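Local coordinates for protein endoglucanase CEL5A (Eubacterium cellulosolvens, PDB 4AFM) that probably targets a family 5 glycoside hydrolase to plant cell-wall polysaccharide through the non-catalytic carbohydrate-binding module, of a kind that can show specificity for xyloglucan, at residues Phe39-Asn44 against Asp99-Leu104; Ala73-Tyr78 against Ala85-Glu90. All coordinates share one frame; numbering follows the deposited sequence.

Interaction 1: residues Phe39-Asn44 against Asp99-Leu104; sequences FDLNKN and DDFSDL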
ATOM      1  N   PHE A  39      -1.383   1.519   9.069  1.00  6.88           N
ATOM      2  CA  PHE A  39      -1.089   2.107  10.348  1.00  6.71           C
ATOM      3  C   PHE A  39      -2.311   2.929  10.743  1.00  6.52           C
ATOM      4  O   PHE A  39      -3.171   3.255   9.920  1.00  6.91           O
ATOM      5  CB  PHE A  39       0.220   2.905  10.391  1.00  7.49           C
ATOM      6  CG  PHE A  39       0.188   4.201   9.661  1.00  8.22           C
ATOM      7  CD1 PHE A  39       0.313   4.275   8.273  1.00  8.52           C
ATOM      8  CD2 PHE A  39      -0.017   5.400  10.342  1.00  8.44           C
ATOM      9  CE1 PHE A  39       0.288   5.488   7.590  1.00  9.45           C
ATOM     10  CE2 PHE A  39       0.001   6.591   9.652  1.00  9.76           C
ATOM     11  CZ  PHE A  39       0.081   6.647   8.282  1.00  9.51           C
ATOM     12  N   ASP A  40      -2.332   3.326  12.010  1.00  6.63           N
ATOM     13  CA  ASP A  40      -3.473   4.060  12.589  1.00  6.57           C
ATOM     14  C   ASP A  40      -3.095   5.554  12.710  1.00  6.44           C
ATOM     15  O   ASP A  40      -2.267   5.991  13.490  1.00  7.15           O
ATOM     16  CB  ASP A  40      -3.738   3.518  14.001  1.00  7.10           C
ATOM     17  CG  ASP A  40      -4.920   4.219  14.625  1.00  7.58           C
ATOM     18  OD1 ASP A  40      -5.561   5.088  14.022  1.00  7.43           O
ATOM     19  OD2 ASP A  40      -5.183   3.849  15.819  1.00  8.21           O
ATOM     20  N   LEU A  41      -3.740   6.347  11.823  1.00  6.50           N
ATOM     21  CA  LEU A  41      -3.536   7.812  11.791  1.00  6.85           C
ATOM     22  C   LEU A  41      -3.862   8.505  13.072  1.00  7.10           C
ATOM     23  O   LEU A  41      -3.466   9.641  13.326  1.00  7.75           O
ATOM     24  CB  LEU A  41      -4.407   8.354  10.684  1.00  7.65           C
ATOM     25  CG  LEU A  41      -3.841   8.074   9.256  1.00  7.61           C
ATOM     26  CD1 LEU A  41      -4.976   8.166   8.242  1.00  8.73           C
ATOM     27  CD2 LEU A  41      -2.723   9.058   8.879  1.00  9.15           C
ATOM     28  N   ASN A  42      -4.664   7.841  13.953  1.00  7.10           N
ATOM     29  CA  ASN A  42      -5.071   8.473  15.212  1.00  7.77           C
ATOM     30  C   ASN A  42      -3.966   8.396  16.239  1.00  8.98           C
ATOM     31  O   ASN A  42      -4.028   9.205  17.183  1.00 10.80           O
ATOM     32  CB  ASN A  42      -6.291   7.724  15.794  1.00  8.17           C
ATOM     33  CG  ASN A  42      -7.478   7.943  14.955  1.00  7.85           C
ATOM     34  OD1 ASN A  42      -8.081   9.024  15.026  1.00 10.95           O
ATOM     35  ND2 ASN A  42      -7.931   7.006  14.202  1.00  8.53           N
ATOM     36  N   LYS A  43      -3.016   7.536  16.113  1.00  8.83           N
ATOM     37  CA  LYS A  43      -1.876   7.557  17.076  1.00 10.28           C
ATOM     38  C   LYS A  43      -0.964   8.711  16.753  1.00  9.71           C
ATOM     39  O   LYS A  43      -0.986   9.280  15.682  1.00 10.22           O
ATOM     40  CB  LYS A  43      -1.124   6.228  16.960  1.00 12.07           C
ATOM     41  CG  LYS A  43      -2.033   5.058  17.325  1.00 16.04           C
ATOM     42  CD  LYS A  43      -1.493   3.661  17.594  1.00 21.00           C
ATOM     43  CE  LYS A  43      -0.527   3.722  18.755  1.00 26.76           C
ATOM     44  NZ  LYS A  43      -1.247   3.562  20.064  1.00 35.86           N
ATOM     45  N   ASN A  44      -0.069   9.049  17.711  1.00 10.72           N
ATOM     46  CA  ASN A  44       0.979   9.972  17.374  1.00 11.12           C
ATOM     47  C   ASN A  44       1.993   9.188  16.627  1.00 11.81           C
ATOM     48  O   ASN A  44       2.198   7.983  16.954  1.00 14.91           O
ATOM     49  CB  ASN A  44       1.596  10.549  18.656  1.00 12.50           C
ATOM     50  CG  ASN A  44       2.316  11.800  18.343  1.00 17.06           C
ATOM     51  OD1 ASN A  44       2.278  12.402  17.219  1.00 18.85           O
ATOM     52  ND2 ASN A  44       3.086  12.266  19.362  1.00 22.42           N
ATOM     53  N   ASP A  99      -5.709  17.959  13.028  1.00 13.06           N
ATOM     54  CA  ASP A  99      -5.303  16.562  13.159  1.00 14.89           C
ATOM     55  C   ASP A  99      -6.570  15.696  13.039  1.00 13.52           C
ATOM     56  O   ASP A  99      -6.495  14.527  13.490  1.00 14.97           O
ATOM     57  CB  ASP A  99      -4.566  16.198  14.482  1.00 18.51           C
ATOM     58  CG  ASP A  99      -5.401  16.524  15.699  1.00 21.67           C
ATOM     59  OD1 ASP A  99      -6.530  16.984  15.592  1.00 21.18           O
ATOM     60  OD2 ASP A  99      -4.873  16.274  16.831  1.00 33.17           O
ATOM     61  N   ASP A 100      -7.596  16.133  12.413  1.00 11.54           N
ATOM     62  CA  ASP A 100      -8.755  15.326  12.203  1.00 11.57           C
ATOM     63  C   ASP A 100      -8.590  14.752  10.753  1.00 10.62           C
ATOM     64  O   ASP A 100      -8.856  15.458   9.767  1.00 10.14           O
ATOM     65  CB  ASP A 100     -10.009  16.209  12.250  1.00 13.60           C
ATOM     66  CG  ASP A 100     -11.250  15.470  12.004  1.00 15.36           C
ATOM     67  OD1 ASP A 100     -11.307  14.362  11.572  1.00 13.41           O
ATOM     68  OD2 ASP A 100     -12.348  16.083  12.210  1.00 22.20           O
ATOM     69  N   PHE A 101      -8.228  13.456  10.680  1.00  9.03           N
ATOM     70  CA  PHE A 101      -8.045  12.762   9.375  1.00  8.27           C
ATOM     71  C   PHE A 101      -9.244  12.040   8.954  1.00  7.65           C
ATOM     72  O   PHE A 101      -9.179  11.163   8.066  1.00  7.88           O
ATOM     73  CB  PHE A 101      -6.775  11.939   9.420  1.00  8.50           C
ATOM     74  CG  PHE A 101      -5.570  12.728   9.667  1.00  9.04           C
ATOM     75  CD1 PHE A 101      -5.155  13.819   8.810  1.00  9.89           C
ATOM     76  CD2 PHE A 101      -4.713  12.471  10.784  1.00 13.16           C
ATOM     77  CE1 PHE A 101      -4.018  14.595   9.097  1.00 10.59           C
ATOM     78  CE2 PHE A 101      -3.538  13.231  10.983  1.00 14.21           C
ATOM     79  CZ  PHE A 101      -3.199  14.362  10.203  1.00 12.59           C
ATOM     80  N   SER A 102     -10.461  12.363   9.472  1.00  8.00           N
ATOM     81  CA  SER A 102     -11.665  11.628   9.119  1.00  8.12           C
ATOM     82  C   SER A 102     -12.094  11.866   7.688  1.00  8.16           C
ATOM     83  O   SER A 102     -12.895  11.124   7.145  1.00  8.19           O
ATOM     84  CB  SER A 102     -12.838  12.019  10.055  1.00  9.04           C
ATOM     85  OG  SER A 102     -13.144  13.407   9.891  1.00  9.76           O
ATOM     86  N   ASP A 103     -11.522  12.896   7.011  1.00  8.13           N
ATOM     87  CA  ASP A 103     -11.877  13.195   5.599  1.00  8.88           C
ATOM     88  C   ASP A 103     -10.626  13.086   4.737  1.00  7.51           C
ATOM     89  O   ASP A 103     -10.662  13.611   3.584  1.00  8.98           O
ATOM     90  CB  ASP A 103     -12.482  14.639   5.502  1.00 10.32           C
ATOM     91  CG  ASP A 103     -11.531  15.686   6.199  1.00 11.75           C
ATOM     92  OD1 ASP A 103     -10.377  15.419   6.628  1.00 11.15           O
ATOM     93  OD2 ASP A 103     -12.069  16.870   6.357  1.00 12.41           O
ATOM     94  N   LEU A 104      -9.589  12.414   5.144  1.00  6.58           N
ATOM     95  CA  LEU A 104      -8.347  12.325   4.370  1.00  6.97           C
ATOM     96  C   LEU A 104      -8.479  11.457   3.156  1.00  6.66           C
ATOM     97  O   LEU A 104      -8.805  10.231   3.297  1.00  8.69           O
ATOM     98  CB  LEU A 104      -7.263  11.822   5.298  1.00  6.99           C
ATOM     99  CG  LEU A 104      -5.877  11.658   4.645  1.00  6.28           C
ATOM    100  CD1 LEU A 104      -5.299  12.989   4.162  1.00  6.69           C
ATOM    101  CD2 LEU A 104      -4.930  10.964   5.622  1.00  7.44           C
TER

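Interaction 2: residues Ala73-Tyr78 against Ala85-Glu90; sequences AQISPY and AVFTKE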
ATOM      1  N   ALA A  73      -1.715  19.319   1.372  1.00  9.08           N
ATOM      2  CA  ALA A  73      -0.752  19.546   2.569  1.00  9.36           C
ATOM      3  C   ALA A  73       0.603  18.988   2.038  1.00 10.58           C
ATOM      4  O   ALA A  73       0.851  17.732   2.356  1.00 13.89           O
ATOM      5  CB  ALA A  73      -1.258  19.010   3.799  1.00 11.28           C
ATOM      6  N   GLN A  74       1.355  19.658   1.286  1.00 10.54           N
ATOM      7  CA  GLN A  74       2.655  19.267   0.780  1.00 11.10           C
ATOM      8  C   GLN A  74       3.667  19.654   1.849  1.00 11.21           C
ATOM      9  O   GLN A  74       3.793  20.920   2.143  1.00 14.25           O
ATOM     10  CB  GLN A  74       2.896  19.890  -0.485  1.00 14.34           C
ATOM     11  CG  GLN A  74       4.171  19.593  -1.105  1.00 14.39           C
ATOM     12  CD  GLN A  74       4.181  20.072  -2.482  1.00 15.29           C
ATOM     13  OE1 GLN A  74       3.299  19.985  -3.308  1.00 17.11           O
ATOM     14  NE2 GLN A  74       5.308  20.735  -2.759  1.00 15.90           N
ATOM     15  N   ILE A  75       4.394  18.723   2.389  1.00  9.18           N
ATOM     16  CA  ILE A  75       5.332  19.036   3.431  1.00 10.48           C
ATOM     17  C   ILE A  75       6.674  18.493   3.104  1.00  9.03           C
ATOM     18  O   ILE A  75       6.910  17.396   2.622  1.00  8.53           O
ATOM     19  CB  ILE A  75       5.074  18.802   4.826  1.00 13.78           C
ATOM     20  CG1 ILE A  75       4.706  17.375   4.874  1.00 11.91           C
ATOM     21  CG2 ILE A  75       3.910  19.631   5.384  1.00 14.43           C
ATOM     22  CD1 ILE A  75       4.726  16.868   6.351  1.00 14.68           C
ATOM     23  N   SER A  76       7.617  19.370   3.435  1.00 10.05           N
ATOM     24  CA  SER A  76       9.040  18.953   3.432  0.89 10.20           C
ATOM     25  C   SER A  76       9.295  18.195   4.716  1.00  9.12           C
ATOM     26  O   SER A  76       8.603  18.296   5.648  1.00  9.73           O
ATOM     27  CB  SER A  76       9.944  20.205   3.271  0.89 14.31           C
ATOM     28  OG  SER A  76       9.541  20.968   4.303  0.89 22.87           O
ATOM     29  N   PRO A  77      10.435  17.445   4.749  1.00  8.33           N
ATOM     30  CA  PRO A  77      10.745  16.717   6.001  1.00  8.03           C
ATOM     31  C   PRO A  77      10.820  17.624   7.210  1.00  7.94           C
ATOM     32  O   PRO A  77      11.338  18.740   7.095  1.00  8.97           O
ATOM     33  CB  PRO A  77      12.146  16.160   5.642  1.00  8.94           C
ATOM     34  CG  PRO A  77      12.128  15.988   4.116  1.00  8.11           C
ATOM     35  CD  PRO A  77      11.360  17.178   3.664  1.00  8.99           C
ATOM     36  N   TYR A  78      10.357  17.144   8.319  1.00  7.38           N
ATOM     37  CA  TYR A  78      10.646  17.841   9.568  1.00  8.32           C
ATOM     38  C   TYR A  78      12.149  17.968   9.673  1.00  8.09           C
ATOM     39  O   TYR A  78      12.664  19.087  10.038  1.00  9.11           O
ATOM     40  CB  TYR A  78      10.042  17.076  10.698  1.00 10.66           C
ATOM     41  CG  TYR A  78      10.182  17.735  12.054  1.00 13.36           C
ATOM     42  CD1 TYR A  78      10.061  19.082  12.246  1.00 19.88           C
ATOM     43  CD2 TYR A  78      10.599  16.964  13.113  1.00 15.67           C
ATOM     44  CE1 TYR A  78      10.272  19.653  13.589  1.00 22.55           C
ATOM     45  CE2 TYR A  78      10.713  17.469  14.439  1.00 20.64           C
ATOM     46  CZ  TYR A  78      10.586  18.771  14.595  1.00 20.63           C
ATOM     47  OH  TYR A  78      10.765  19.290  15.921  1.00 31.73           O
ATOM     48  N   ALA A  85      14.463  10.836   5.643  1.00  6.32           N
ATOM     49  CA  ALA A  85      13.571  11.979   5.927  1.00  6.32           C
ATOM     50  C   ALA A  85      12.594  11.595   6.996  1.00  6.38           C
ATOM     51  O   ALA A  85      12.002  10.446   6.956  1.00  7.32           O
ATOM     52  CB  ALA A  85      12.786  12.312   4.674  1.00  6.66           C
ATOM     53  N   VAL A  86      12.352  12.464   7.945  1.00  6.39           N
ATOM     54  CA  VAL A  86      11.390  12.229   9.031  1.00  6.71           C
ATOM     55  C   VAL A  86      10.296  13.199   8.897  1.00  7.02           C
ATOM     56  O   VAL A  86      10.538  14.449   8.805  1.00  7.17           O
ATOM     57  CB  VAL A  86      12.096  12.329  10.384  1.00  7.82           C
ATOM     58  CG1 VAL A  86      11.072  12.168  11.495  1.00  8.82           C
ATOM     59  CG2 VAL A  86      13.252  11.356  10.488  1.00  9.21           C
ATOM     60  N   PHE A  87       9.024  12.750   8.921  1.00  6.96           N
ATOM     61  CA  PHE A  87       7.838  13.593   8.886  1.00  7.01           C
ATOM     62  C   PHE A  87       7.046  13.294  10.165  1.00  7.79           C
ATOM     63  O   PHE A  87       6.952  12.127  10.540  1.00  9.83           O
ATOM     64  CB  PHE A  87       6.959  13.288   7.674  1.00  7.83           C
ATOM     65  CG  PHE A  87       7.664  13.438   6.357  1.00  6.58           C
ATOM     66  CD1 PHE A  87       8.341  12.373   5.779  1.00  6.76           C
ATOM     67  CD2 PHE A  87       7.646  14.661   5.653  1.00  6.81           C
ATOM     68  CE1 PHE A  87       8.943  12.475   4.580  1.00  7.17           C
ATOM     69  CE2 PHE A  87       8.271  14.763   4.429  1.00  6.72           C
ATOM     70  CZ  PHE A  87       8.906  13.675   3.882  1.00  7.03           C
ATOM     71  N   THR A  88       6.569  14.270  10.864  1.00  7.68           N
ATOM     72  CA  THR A  88       5.805  13.985  12.094  1.00  8.31           C
ATOM     73  C   THR A  88       4.361  14.308  11.964  1.00  8.51           C
ATOM     74  O   THR A  88       3.942  15.179  11.177  1.00  8.40           O
ATOM     75  CB  THR A  88       6.319  14.811  13.256  1.00 10.13           C
ATOM     76  OG1 THR A  88       5.993  16.197  13.094  1.00 12.83           O
ATOM     77  CG2 THR A  88       7.893  14.695  13.401  1.00 11.59           C
ATOM     78  N   LYS A  89       3.540  13.624  12.790  1.00  7.75           N
ATOM     79  CA  LYS A  89       2.146  13.897  12.729  1.00  8.50           C
ATOM     80  C   LYS A  89       1.849  15.373  13.061  1.00  9.34           C
ATOM     81  O   LYS A  89       0.964  16.010  12.459  1.00  8.70           O
ATOM     82  CB  LYS A  89       1.355  13.011  13.724  1.00  8.45           C
ATOM     83  CG  LYS A  89      -0.100  13.315  13.721  1.00  9.27           C
ATOM     84  CD  LYS A  89      -0.842  12.346  14.657  1.00  9.47           C
ATOM     85  CE  LYS A  89      -2.286  12.553  14.572  1.00 10.45           C
ATOM     86  NZ  LYS A  89      -3.026  11.541  15.435  1.00 10.92           N
ATOM     87  N   GLU A  90       2.551  15.932  14.039  1.00  9.89           N
ATOM     88  CA  GLU A  90       2.138  17.296  14.379  0.69 11.61           C
ATOM     89  C   GLU A  90       2.535  18.228  13.159  1.00 10.91           C
ATOM     90  O   GLU A  90       1.743  19.183  12.896  1.00 10.87           O
ATOM     91  CB  GLU A  90       2.866  17.648  15.656  0.69 15.36           C
ATOM     92  CG  GLU A  90       2.502  16.890  16.964  0.69 26.44           C
ATOM     93  CD  GLU A  90       1.051  16.312  17.167  0.69 33.71           C
ATOM     94  OE1 GLU A  90       0.132  17.120  17.439  0.69 43.33           O
ATOM     95  OE2 GLU A  90       0.821  15.030  17.176  0.69 34.12           O
TER

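Interaction 1: residues Phe39-Asn44 against Asp99-Leu104
Leu41 and Phe101 bring the two backbones nearest, CA to CA 7.1 Å, each within a type I beta turn, Asp40 to Lys43 and Phe101 to Leu104. The turns close one end of the module's beta-sandwich: 39-44 leads into strand 45-52 of one sheet, 99-104 into strand 106-111 of the other, so the contact bridges the two sheets through their loops. Leu41, branched and apolar, does most of the touching. Its CG lies beside the backbone N and opposite the carbonyl carbon (chi1 -75°), and the extended CD1 branch reaches Leu104 CD2 at 3.8 Å. The two leucines meet at about a right angle, methyl to methyl; Leu104 offers its branch with CG swung opposite the backbone N (chi1 180°). Leu41 CB stands above the ring plane of Phe101 near Phe101 CD2, 4.1 Å from it, while Leu41 O sits near that plane at the ring edge. A phenyl group suits this place, being apolar and broad enough to meet Leu41 while packing edge-to-face with Phe60; Asp99 CA lies over one face near the rim. Behind them, Phe60 of strand 56-62 also touches both leucines. Each segment also has an Asx turn, in which an aspartate's short carboxylate reaches the amide two residues on. Asp40 OD1 accepts Asn42 N at 2.9 Å from well above the carboxylate plane (58° out of it) and Asn42 ND2 at 3.1 Å through its syn lone pair. Asp100 OD1 is gripped twice as well, and both donors come from the same face of the carboxylate: Ser102 N at 3.0 Å on the anti side, Ser102 OG at 2.7 Å on the syn side.

Interaction 2: residues Ala73-Tyr78 against Ala85-Glu90
Phe87 sends its ring in against the bend at Ile75, Ser76 and Pro77. Ile75 CD1 meets ring atom CD2 of Phe87 at 3.7 Å, the two side chains running antiparallel to each other where they pass, while Ile75 O lies at the ring edge, 3.5 Å from Phe87 CE2. Pro77 runs alongside the phenyl group, its CG 4.0 Å from Phe87 CZ and 3.8 Å from Ala85 CB; the small alanine leaves room for the rigid proline. Cutting Phe87 back to an alanine is likely to open a gap between Ile75 and Pro77 and cost both their shared apolar partner. Here the chain passes from strand 71-75 of one sheet of the sandwich to the hairpin of strands 79-81 and 84-88 in the other. Tyr78 N makes a weak, bent hydrogen bond to Val86 O (2.7 Å, 124°) as that hairpin begins. With CG opposite its backbone N (chi1 -176°), the Tyr78 ring obliquely meets Thr88 CG2, which is 3.5 Å from Tyr78 CD2. Thr88 is the N-cap of helix 89-96, its OG1 capping a backbone N in the first turn, while Gln91 OE1 accepts from Thr88 N: a capping box.

Lys89 ties the two contacts together. It belongs to 85-90 yet touches nothing in 73-78; instead its fully extended side chain runs to the 39-44 turn of interaction 1, where NZ lies 2.9 Å from Leu41 O and 3.1 Å from Lys43 O, both probable hydrogen bonds. A long, charged chain suits this job, since it can satisfy carbonyls of the turn from the first residue of helix 89-96, and it also brushes Phe101. The two centres are 14 Å apart. Along the chain interaction 2 nests inside the span closed by interaction 1; it crosses between the sheets, its centre about 8 Å from that of the chain, against about 13 Å for interaction 1.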